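Local coordinates for protein small COPII coat GTPase SAR1 (Encephalitozoon cuniculi, PDB 6VS4) that is a small GTPase of the COPII coat in the ADP-ribosylation factor family and holds guanosine-5'-diphosphate in a P-loop NTPase fold, at residues A[42-47]-A[54-59]; A[65-70]-A[76-81]; A[84-89]-A[101-106]. One frame throughout, in Å; residues are numbered along the deposited sequence.

Interaction 1: residues A[42-47]-A[54-59]; sequences ILFLGI and TLVNKL. With GDP (guanosine-5'-diphosphate), chain D.
The Phe44 ring is the flat group here, and the helix sets three side chains against it. Val56 lays its CG2 methyl over one face, 4.0 Å from the ring centroid and only 8° off the normal, which makes a well-centred CH-pi contact. At the edge, close to the ring plane, Leu55 CD2 stands 3.7 Å from Phe44 CE2. Leu59 sends CD1 obliquely to the far end of the ring, 4.1 Å from Phe44 CZ. Toward the helix the ring thus meets only methyl carbons: one on the face, another on the rim, a third near CZ. Phe44 can reach all three because its CG sits anti to the carbonyl carbon (chi1 -66°), which swings the ring across toward the helix.

The same short helix serves the nucleotide at its N-terminal end. Thr54 grips one alpha-phosphate oxygen of guanosine-5'-diphosphate twice: its backbone N gives O2A a bond of 2.8 Å, and its OG1 donates to O2A over 2.7 Å. Lys52, Thr53 and Gly51 also hold the ligand, consistent with a P-loop (Walker A) between strand and helix.

Strand 42-47 and helix 54-59 run roughly antiparallel, at 149°, their axes 10.7 Å apart. Within the sheet, the strand bonds to strand 83-90 on one edge and to strand 109-115 on the other, and Ala85 and Val111 of these neighbours also touch Phe44; Val56 also packs on Val87 and Leu55 on Ile113, while Leu45 and Ile47 face helix 122-135.

Interaction 2: residues A[65-70]-A[76-81]; sequences DVYMPT and SYIEIG
Tyr67 and Met68 form a short, weakly bonded edge strand of a beta hairpin, running antiparallel to strand 75-80 at the margin of the sheet; in Arf-family proteins bound to GDP, such an extra edge strand is probably part of the switch 1 region. One direct backbone bond joins the two, from Met68 N to Tyr77 O, 2.8 Å long and almost straight at 178°. Farther along, water takes over. One water links Val66 N to Glu79 O, another links Val66 O to Glu79 N, and a third carries Asp65 OD1 to Gly81 N.

Side chains close the gap on both faces of the sheet. Ile78 lies over one face of the Tyr67 ring, its CB 4.2 Å from the centroid; with CG1 anti to the backbone N (chi1 -179°) and the chain extended beyond, CD1 also stands over the ring and meets Asp65 CB at 3.7 Å. On the opposite face of the sheet, Met68 CG comes to the edge of the Tyr77 ring, 3.9 Å from Tyr77 CD2, the two side chains lying alongside. Tyr77 OH donates to Glu79 OE2 from above the carboxylate plane.

Several polar ends of 65-70 have partners outside the hairpin pair: Tyr67 OH Asn57, Asp65 OD2 Ser61, Thr70 OG1 Thr75. With a single direct backbone bond, and waters bridging the Asp65-Val66 end, the pairing is loosely laced, consistent with a segment able to shift.

Interaction 3: residues A[84-89]-A[101-106]; sequences KAQVID and RDYFYD
Gln86 and Tyr103 bring the two backbones nearest, their CA atoms still 8.2 Å apart, so the strand and the 3-10 turn of 101-104, fixed by a Phe104 N to Arg101 O bond, meet through side chains alone. Tyr103 reaches across that space and Gln86 receives it. The tyrosine ring comes edge-on to the flat of the glutamine amide, with the two planes 80° apart: Gln86 CD lies in the ring plane, 3.4 Å from Tyr103 CE1, and NE2 stands 3.3 Å from the same carbon. The ring therefore offers the amide its C-H rim and not its pi cloud. A bend at chi2 (82°) turns the Gln86 amide to meet it, while CG itself packs against Tyr103 CD1 at 3.6 Å. Ile88, two residues along on the same side of the strand, adds its CD1 methyl, which sits off-centre from the ring, 4.2 Å from the centroid and 3.8 Å from CD1 of Tyr103.

Strand 83-90 leads straight into the nucleotide site: Asp89, the first residue of the DxGG sequence of Arf-like GTPases, touches guanosine-5'-diphosphate and forms a salt bridge with Lys52. The chain between Asp89 and the turn probably includes the switch 2 region, and through Tyr103 the turn beyond it packs back on the strand.

Other side chains fill in around the pair. Trp100 meets the Tyr103 ring edge to face, Thr75 touches it from the adjoining strand, and Tyr77 packs on Gln86. Phe104, whose CB points away from the strand, goes instead to Leu43 and Leu45 of strand 40-47.

Overall arrangement
Following the chain from the N terminus, interaction 1 closes the P-loop, between strand 40-47 and helix 52-59. Interaction 2 then closes the hairpin of 65-70 with 76-81, and interaction 3 the longer loop from strand 83-90 to the turn at 101-106. The three follow in series, none enclosing or crossing another. Space brings them together: strands 75-80, 83-90 and 40-47 are consecutive neighbours in one sheet, joined by bonds such as Ser76 O to Val87 N and Phe44 N to Gln86 O. Helix 52-59 joins the first two directly, through Asn57 OD1 with Tyr67 OH and Val56 against Ile78, while Leu43 against Phe104 ties interaction 1 to interaction 3.

Interaction 1: residues A[42-47]-A[54-59]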
loop_
_atom_site.group_PDB
_atom_site.type_symbol
_atom_site.label_atom_id
_atom_site.label_comp_id
_atom_site.label_asym_id
_atom_site.label_seq_id
_atom_site.Cartn_x
_atom_site.Cartn_y
_atom_site.Cartn_z
ATOM N N ILE A 42 31.442 -12.252 10.469
ATOM C CA ILE A 42 31.010 -13.156 9.413
ATOM C C ILE A 42 31.832 -12.865 8.162
ATOM O O ILE A 42 31.907 -11.715 7.710
ATOM C CB ILE A 42 29.506 -13.008 9.136
ATOM C CG1 ILE A 42 28.705 -13.144 10.434
ATOM C CG2 ILE A 42 29.058 -14.036 8.116
ATOM C CD1 ILE A 42 28.854 -14.477 11.128
ATOM N N LEU A 43 32.442 -13.903 7.599
ATOM C CA LEU A 43 33.245 -13.780 6.389
ATOM C C LEU A 43 32.406 -14.188 5.183
ATOM O O LEU A 43 31.869 -15.299 5.141
ATOM C CB LEU A 43 34.501 -14.646 6.481
ATOM C CG LEU A 43 35.787 -13.984 6.978
ATOM C CD1 LEU A 43 35.609 -13.410 8.371
ATOM C CD2 LEU A 43 36.936 -14.987 6.955
ATOM N N PHE A 44 32.295 -13.290 4.206
ATOM C CA PHE A 44 31.593 -13.569 2.959
ATOM C C PHE A 44 32.651 -13.854 1.898
ATOM O O PHE A 44 33.425 -12.964 1.526
ATOM C CB PHE A 44 30.698 -12.396 2.563
ATOM C CG PHE A 44 29.561 -12.156 3.512
ATOM C CD1 PHE A 44 29.777 -11.530 4.732
ATOM C CD2 PHE A 44 28.278 -12.554 3.188
ATOM C CE1 PHE A 44 28.732 -11.312 5.611
ATOM C CE2 PHE A 44 27.231 -12.335 4.061
ATOM C CZ PHE A 44 27.457 -11.711 5.276
ATOM N N LEU A 45 32.687 -15.094 1.413
ATOM C CA LEU A 45 33.818 -15.589 0.649
ATOM C C LEU A 45 33.336 -16.224 -0.650
ATOM O O LEU A 45 32.175 -16.614 -0.788
ATOM C CB LEU A 45 34.620 -16.600 1.483
ATOM C CG LEU A 45 35.122 -16.113 2.856
ATOM C CD1 LEU A 45 35.688 -17.265 3.680
ATOM C CD2 LEU A 45 36.151 -15.006 2.732
ATOM N N GLY A 46 34.261 -16.344 -1.596
ATOM C CA GLY A 46 33.944 -16.833 -2.925
ATOM C C GLY A 46 34.799 -16.149 -3.969
ATOM O O GLY A 46 35.428 -15.131 -3.675
ATOM N N ILE A 47 34.846 -16.684 -5.189
ATOM C CA ILE A 47 35.595 -16.006 -6.239
ATOM C C ILE A 47 34.778 -14.803 -6.694
ATOM O O ILE A 47 33.595 -14.682 -6.353
ATOM C CB ILE A 47 35.941 -16.955 -7.408
ATOM C CG1 ILE A 47 34.690 -17.305 -8.212
ATOM C CG2 ILE A 47 36.660 -18.208 -6.903
ATOM C CD1 ILE A 47 34.928 -18.285 -9.320
ATOM N N THR A 54 26.651 -7.979 -3.756
ATOM C CA THR A 54 25.205 -7.885 -3.915
ATOM C C THR A 54 24.481 -8.323 -2.647
ATOM O O THR A 54 23.530 -7.666 -2.209
ATOM C CB THR A 54 24.760 -8.731 -5.110
ATOM O OG1 THR A 54 25.409 -8.261 -6.299
ATOM C CG2 THR A 54 23.260 -8.653 -5.300
ATOM N N LEU A 55 24.927 -9.424 -2.037
ATOM C CA LEU A 55 24.285 -9.914 -0.822
ATOM C C LEU A 55 24.453 -8.932 0.329
ATOM O O LEU A 55 23.491 -8.647 1.056
ATOM C CB LEU A 55 24.848 -11.282 -0.435
ATOM C CG LEU A 55 24.357 -11.814 0.920
ATOM C CD1 LEU A 55 22.830 -11.905 0.976
ATOM C CD2 LEU A 55 24.989 -13.161 1.228
ATOM N N VAL A 56 25.666 -8.406 0.517
ATOM C CA VAL A 56 25.897 -7.515 1.646
ATOM C C VAL A 56 25.131 -6.210 1.457
ATOM O O VAL A 56 24.581 -5.653 2.416
ATOM C CB VAL A 56 27.407 -7.293 1.846
ATOM C CG1 VAL A 56 27.659 -6.272 2.930
ATOM C CG2 VAL A 56 28.074 -8.620 2.218
ATOM N N ASN A 57 25.048 -5.724 0.215
ATOM C CA ASN A 57 24.204 -4.571 -0.069
ATOM C C ASN A 57 22.741 -4.873 0.217
ATOM O O ASN A 57 21.978 -3.969 0.576
ATOM C CB ASN A 57 24.388 -4.123 -1.519
ATOM C CG ASN A 57 25.727 -3.460 -1.753
ATOM O OD1 ASN A 57 26.416 -3.087 -0.804
ATOM N ND2 ASN A 57 26.101 -3.302 -3.021
ATOM N N LYS A 58 22.334 -6.134 0.076
ATOM C CA LYS A 58 20.960 -6.507 0.374
ATOM C C LYS A 58 20.678 -6.458 1.872
ATOM O O LYS A 58 19.564 -6.120 2.278
ATOM C CB LYS A 58 20.685 -7.905 -0.185
ATOM C CG LYS A 58 19.223 -8.264 -0.331
ATOM C CD LYS A 58 19.040 -9.607 -1.026
ATOM C CE LYS A 58 17.687 -9.660 -1.736
ATOM N NZ LYS A 58 17.680 -8.748 -2.937
ATOM N N LEU A 59 21.682 -6.748 2.702
ATOM C CA LEU A 59 21.490 -6.817 4.144
ATOM C C LEU A 59 21.551 -5.453 4.811
ATOM O O LEU A 59 20.929 -5.256 5.856
ATOM C CB LEU A 59 22.545 -7.728 4.769
ATOM C CG LEU A 59 22.599 -9.164 4.255
ATOM C CD1 LEU A 59 23.860 -9.852 4.744
ATOM C CD2 LEU A 59 21.369 -9.927 4.690
HETATM P PB GDP D . 31.274 -10.119 -6.200
HETATM O O1B GDP D . 32.542 -10.059 -7.071
HETATM O O2B GDP D . 31.230 -9.022 -5.177
HETATM O O3B GDP D . 31.167 -11.528 -5.612
HETATM O O3A GDP D . 30.029 -9.991 -7.179
HETATM P PA GDP D . 28.796 -8.998 -7.271
HETATM O O1A GDP D . 29.332 -7.677 -7.800
HETATM O O2A GDP D . 28.047 -8.942 -5.999
HETATM O "O5'" GDP D . 27.890 -9.606 -8.436
HETATM C "C5'" GDP D . 28.306 -9.713 -9.814
HETATM C "C4'" GDP D . 27.091 -9.684 -10.706
HETATM O "O4'" GDP D . 26.263 -10.837 -10.431
HETATM C "C3'" GDP D . 26.193 -8.450 -10.559
HETATM O "O3'" GDP D . 25.861 -7.890 -11.824
HETATM C "C2'" GDP D . 24.955 -8.996 -9.841
HETATM O "O2'" GDP D . 23.785 -8.283 -10.219
HETATM C "C1'" GDP D . 24.914 -10.419 -10.386
HETATM N N9 GDP D . 24.156 -11.366 -9.554
HETATM C C8 GDP D . 24.286 -11.604 -8.210
HETATM N N7 GDP D . 23.443 -12.507 -7.763
HETATM C C5 GDP D . 22.712 -12.878 -8.879
HETATM C C6 GDP D . 21.614 -13.792 -9.035
HETATM O O6 GDP D . 21.112 -14.508 -8.172
HETATM N N1 GDP D . 21.148 -13.831 -10.333
HETATM C C2 GDP D . 21.669 -13.116 -11.378
HETATM N N2 GDP D . 21.098 -13.289 -12.573
HETATM N N3 GDP D . 22.690 -12.273 -11.253
HETATM C C4 GDP D . 23.148 -12.190 -9.990
#

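Interaction 2: residues A[65-70]-A[76-81]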
loop_
_atom_site.group_PDB
_atom_site.type_symbol
_atom_site.label_atom_id
_atom_site.label_comp_id
_atom_site.label_asym_id
_atom_site.label_seq_id
_atom_site.Cartn_x
_atom_site.Cartn_y
_atom_site.Cartn_z
ATOM N N ASP A 65 24.278 2.110 7.869
ATOM C CA ASP A 65 25.445 1.252 7.698
ATOM C C ASP A 65 26.349 1.786 6.591
ATOM O O ASP A 65 25.882 2.085 5.488
ATOM C CB ASP A 65 25.003 -0.179 7.404
ATOM C CG ASP A 65 23.917 -0.646 8.355
ATOM O OD1 ASP A 65 24.024 -0.361 9.567
ATOM O OD2 ASP A 65 22.952 -1.287 7.890
ATOM N N VAL A 66 27.645 1.877 6.881
ATOM C CA VAL A 66 28.607 2.536 6.005
ATOM C C VAL A 66 29.804 1.613 5.795
ATOM O O VAL A 66 30.407 1.135 6.763
ATOM C CB VAL A 66 29.058 3.886 6.600
ATOM C CG1 VAL A 66 30.139 4.525 5.757
ATOM C CG2 VAL A 66 27.868 4.820 6.739
ATOM N N TYR A 67 30.161 1.387 4.530
ATOM C CA TYR A 67 31.363 0.625 4.223
ATOM C C TYR A 67 32.597 1.365 4.722
ATOM O O TYR A 67 32.684 2.594 4.630
ATOM C CB TYR A 67 31.478 0.382 2.715
ATOM C CG TYR A 67 30.648 -0.766 2.176
ATOM C CD1 TYR A 67 29.409 -0.543 1.587
ATOM C CD2 TYR A 67 31.113 -2.075 2.247
ATOM C CE1 TYR A 67 28.652 -1.593 1.088
ATOM C CE2 TYR A 67 30.370 -3.137 1.742
ATOM C CZ TYR A 67 29.141 -2.890 1.164
ATOM O OH TYR A 67 28.398 -3.942 0.663
ATOM N N MET A 68 33.557 0.607 5.256
ATOM C CA MET A 68 34.805 1.196 5.718
ATOM C C MET A 68 35.883 0.962 4.673
ATOM O O MET A 68 35.910 -0.098 4.034
ATOM C CB MET A 68 35.260 0.573 7.041
ATOM C CG MET A 68 34.243 0.643 8.176
ATOM S SD MET A 68 33.857 2.292 8.787
ATOM C CE MET A 68 33.185 1.889 10.403
ATOM N N PRO A 69 36.774 1.920 4.442
ATOM C CA PRO A 69 37.804 1.710 3.422
ATOM C C PRO A 69 38.803 0.655 3.866
ATOM O O PRO A 69 39.364 0.728 4.961
ATOM C CB PRO A 69 38.458 3.090 3.286
ATOM C CG PRO A 69 38.193 3.754 4.582
ATOM C CD PRO A 69 36.839 3.271 5.017
ATOM N N THR A 70 39.029 -0.319 2.998
ATOM C CA THR A 70 40.115 -1.259 3.173
ATOM C C THR A 70 41.167 -0.874 2.151
ATOM O O THR A 70 40.909 -0.090 1.232
ATOM C CB THR A 70 39.679 -2.713 2.959
ATOM O OG1 THR A 70 39.585 -2.989 1.554
ATOM C CG2 THR A 70 38.321 -2.959 3.593
ATOM N N SER A 76 36.280 -6.032 1.462
ATOM C CA SER A 76 35.274 -5.062 1.855
ATOM C C SER A 76 34.948 -5.307 3.317
ATOM O O SER A 76 35.093 -6.427 3.816
ATOM C CB SER A 76 33.996 -5.174 1.011
ATOM O OG SER A 76 34.249 -4.835 -0.338
ATOM N N TYR A 77 34.505 -4.254 4.002
ATOM C CA TYR A 77 34.136 -4.372 5.405
ATOM C C TYR A 77 33.028 -3.379 5.729
ATOM O O TYR A 77 33.148 -2.186 5.424
ATOM C CB TYR A 77 35.353 -4.146 6.317
ATOM C CG TYR A 77 35.031 -4.286 7.787
ATOM C CD1 TYR A 77 34.853 -5.539 8.362
ATOM C CD2 TYR A 77 34.879 -3.166 8.594
ATOM C CE1 TYR A 77 34.542 -5.675 9.702
ATOM C CE2 TYR A 77 34.565 -3.290 9.937
ATOM C CZ TYR A 77 34.398 -4.546 10.485
ATOM O OH TYR A 77 34.089 -4.678 11.819
ATOM N N ILE A 78 31.960 -3.874 6.351
ATOM C CA ILE A 78 30.864 -3.022 6.801
ATOM C C ILE A 78 30.255 -3.634 8.057
ATOM O O ILE A 78 30.085 -4.854 8.153
ATOM C CB ILE A 78 29.800 -2.835 5.698
ATOM C CG1 ILE A 78 28.668 -1.924 6.188
ATOM C CG2 ILE A 78 29.248 -4.178 5.268
ATOM C CD1 ILE A 78 27.601 -1.679 5.157
ATOM N N GLU A 79 29.938 -2.784 9.023
ATOM C CA GLU A 79 29.280 -3.210 10.249
ATOM C C GLU A 79 27.780 -3.001 10.098
ATOM O O GLU A 79 27.318 -1.864 9.969
ATOM C CB GLU A 79 29.808 -2.432 11.449
ATOM C CG GLU A 79 31.311 -2.511 11.575
ATOM C CD GLU A 79 31.783 -2.383 12.998
ATOM O OE1 GLU A 79 30.926 -2.338 13.907
ATOM O OE2 GLU A 79 33.015 -2.327 13.204
ATOM N N ILE A 80 27.031 -4.097 10.115
ATOM C CA ILE A 80 25.576 -4.057 10.038
ATOM C C ILE A 80 25.007 -4.497 11.378
ATOM O O ILE A 80 24.772 -5.692 11.598
ATOM C CB ILE A 80 25.060 -4.955 8.905
ATOM C CG1 ILE A 80 25.746 -4.582 7.588
ATOM C CG2 ILE A 80 23.537 -4.864 8.824
ATOM C CD1 ILE A 80 25.418 -5.521 6.451
ATOM N N GLY A 81 24.796 -3.550 12.288
ATOM C CA GLY A 81 24.425 -3.937 13.641
ATOM C C GLY A 81 25.530 -4.773 14.260
ATOM O O GLY A 81 26.704 -4.385 14.268
HETATM O O HOH W 1 24.874 -0.557 12.000
HETATM O O HOH W 2 28.186 0.705 9.658
HETATM O O HOH W 3 30.559 -0.255 9.213
#

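Interaction 3: residues A[84-89]-A[101-106]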
loop_
_atom_site.group_PDB
_atom_site.type_symbol
_atom_site.label_atom_id
_atom_site.label_comp_id
_atom_site.label_asym_id
_atom_site.label_seq_id
_atom_site.Cartn_x
_atom_site.Cartn_y
_atom_site.Cartn_z
ATOM N N LYS A 84 29.526 -8.095 11.767
ATOM C CA LYS A 84 30.751 -7.505 11.234
ATOM C C LYS A 84 31.077 -8.274 9.964
ATOM O O LYS A 84 31.666 -9.358 10.003
ATOM C CB LYS A 84 31.875 -7.526 12.267
ATOM C CG LYS A 84 31.521 -6.727 13.545
ATOM C CD LYS A 84 32.659 -6.665 14.575
ATOM C CE LYS A 84 32.871 -7.986 15.304
ATOM N NZ LYS A 84 34.083 -7.971 16.182
ATOM N N ALA A 85 30.671 -7.717 8.829
ATOM C CA ALA A 85 30.726 -8.425 7.559
ATOM C C ALA A 85 32.046 -8.102 6.877
ATOM O O ALA A 85 32.304 -6.947 6.525
ATOM C CB ALA A 85 29.546 -8.050 6.663
ATOM N N GLN A 86 32.886 -9.121 6.720
ATOM C CA GLN A 86 34.157 -9.013 6.018
ATOM C C GLN A 86 34.014 -9.768 4.699
ATOM O O GLN A 86 33.794 -10.984 4.699
ATOM C CB GLN A 86 35.289 -9.589 6.867
ATOM C CG GLN A 86 36.677 -9.474 6.255
ATOM C CD GLN A 86 37.302 -8.105 6.477
ATOM O OE1 GLN A 86 37.425 -7.641 7.615
ATOM N NE2 GLN A 86 37.693 -7.450 5.388
ATOM N N VAL A 87 34.125 -9.050 3.584
ATOM C CA VAL A 87 33.960 -9.634 2.257
ATOM C C VAL A 87 35.332 -9.795 1.618
ATOM O O VAL A 87 36.141 -8.861 1.636
ATOM C CB VAL A 87 33.049 -8.760 1.382
ATOM C CG1 VAL A 87 32.673 -9.501 0.111
ATOM C CG2 VAL A 87 31.818 -8.332 2.158
ATOM N N ILE A 88 35.604 -10.972 1.052
ATOM C CA ILE A 88 36.887 -11.243 0.406
ATOM C C ILE A 88 36.649 -11.925 -0.933
ATOM O O ILE A 88 36.060 -13.013 -0.985
ATOM C CB ILE A 88 37.806 -12.115 1.274
ATOM C CG1 ILE A 88 37.994 -11.503 2.662
ATOM C CG2 ILE A 88 39.149 -12.277 0.593
ATOM C CD1 ILE A 88 38.810 -12.370 3.592
ATOM N N ASP A 89 37.150 -11.314 -2.004
ATOM C CA ASP A 89 37.151 -11.943 -3.320
ATOM C C ASP A 89 38.326 -12.915 -3.350
ATOM O O ASP A 89 39.486 -12.495 -3.389
ATOM C CB ASP A 89 37.268 -10.897 -4.427
ATOM C CG ASP A 89 35.971 -10.131 -4.652
ATOM O OD1 ASP A 89 34.897 -10.640 -4.282
ATOM O OD2 ASP A 89 36.022 -9.015 -5.212
ATOM N N ARG A 101 45.378 -15.260 6.543
ATOM C CA ARG A 101 45.177 -16.033 7.766
ATOM C C ARG A 101 44.617 -15.162 8.889
ATOM O O ARG A 101 43.783 -15.618 9.681
ATOM C CB ARG A 101 46.492 -16.714 8.162
ATOM C CG ARG A 101 47.195 -16.177 9.397
ATOM C CD ARG A 101 48.715 -16.124 9.196
ATOM N NE ARG A 101 49.082 -15.262 8.075
ATOM C CZ ARG A 101 49.654 -14.067 8.207
ATOM N NH1 ARG A 101 49.942 -13.347 7.131
ATOM N NH2 ARG A 101 49.951 -13.594 9.411
ATOM N N ASP A 102 45.033 -13.895 8.951
ATOM C CA ASP A 102 44.580 -13.018 10.024
ATOM C C ASP A 102 43.070 -12.815 9.985
ATOM O O ASP A 102 42.443 -12.616 11.034
ATOM C CB ASP A 102 45.302 -11.672 9.941
ATOM C CG ASP A 102 46.766 -11.776 10.310
ATOM O OD1 ASP A 102 47.123 -12.721 11.044
ATOM O OD2 ASP A 102 47.556 -10.912 9.871
ATOM N N TYR A 103 42.467 -12.867 8.793
ATOM C CA TYR A 103 41.026 -12.676 8.675
ATOM C C TYR A 103 40.226 -13.805 9.309
ATOM O O TYR A 103 39.025 -13.638 9.542
ATOM C CB TYR A 103 40.630 -12.546 7.203
ATOM C CG TYR A 103 41.047 -11.246 6.564
ATOM C CD1 TYR A 103 40.150 -10.197 6.452
ATOM C CD2 TYR A 103 42.341 -11.056 6.091
ATOM C CE1 TYR A 103 40.517 -8.994 5.880
ATOM C CE2 TYR A 103 42.719 -9.856 5.509
ATOM C CZ TYR A 103 41.797 -8.827 5.409
ATOM O OH TYR A 103 42.142 -7.620 4.841
ATOM N N PHE A 104 40.849 -14.947 9.584
ATOM C CA PHE A 104 40.151 -16.069 10.191
ATOM C C PHE A 104 40.401 -16.182 11.691
ATOM O O PHE A 104 39.928 -17.137 12.315
ATOM C CB PHE A 104 40.536 -17.373 9.484
ATOM C CG PHE A 104 40.124 -17.419 8.029
ATOM C CD1 PHE A 104 40.889 -16.792 7.053
ATOM C CD2 PHE A 104 38.962 -18.066 7.640
ATOM C CE1 PHE A 104 40.514 -16.828 5.719
ATOM C CE2 PHE A 104 38.580 -18.105 6.303
ATOM C CZ PHE A 104 39.352 -17.482 5.345
ATOM N N TYR A 105 41.137 -15.241 12.281
ATOM C CA TYR A 105 41.257 -15.183 13.732
ATOM C C TYR A 105 39.949 -14.677 14.327
ATOM O O TYR A 105 39.428 -13.640 13.906
ATOM C CB TYR A 105 42.415 -14.276 14.146
ATOM N N ASP A 106 39.416 -15.417 15.301
ATOM C CA ASP A 106 38.141 -15.083 15.949
ATOM C C ASP A 106 37.020 -14.909 14.924
ATOM O O ASP A 106 36.082 -14.134 15.121
ATOM C CB ASP A 106 38.278 -13.839 16.833
ATOM C CG ASP A 106 37.245 -13.795 17.945
ATOM O OD1 ASP A 106 36.476 -14.768 18.095
ATOM O OD2 ASP A 106 37.205 -12.788 18.677
#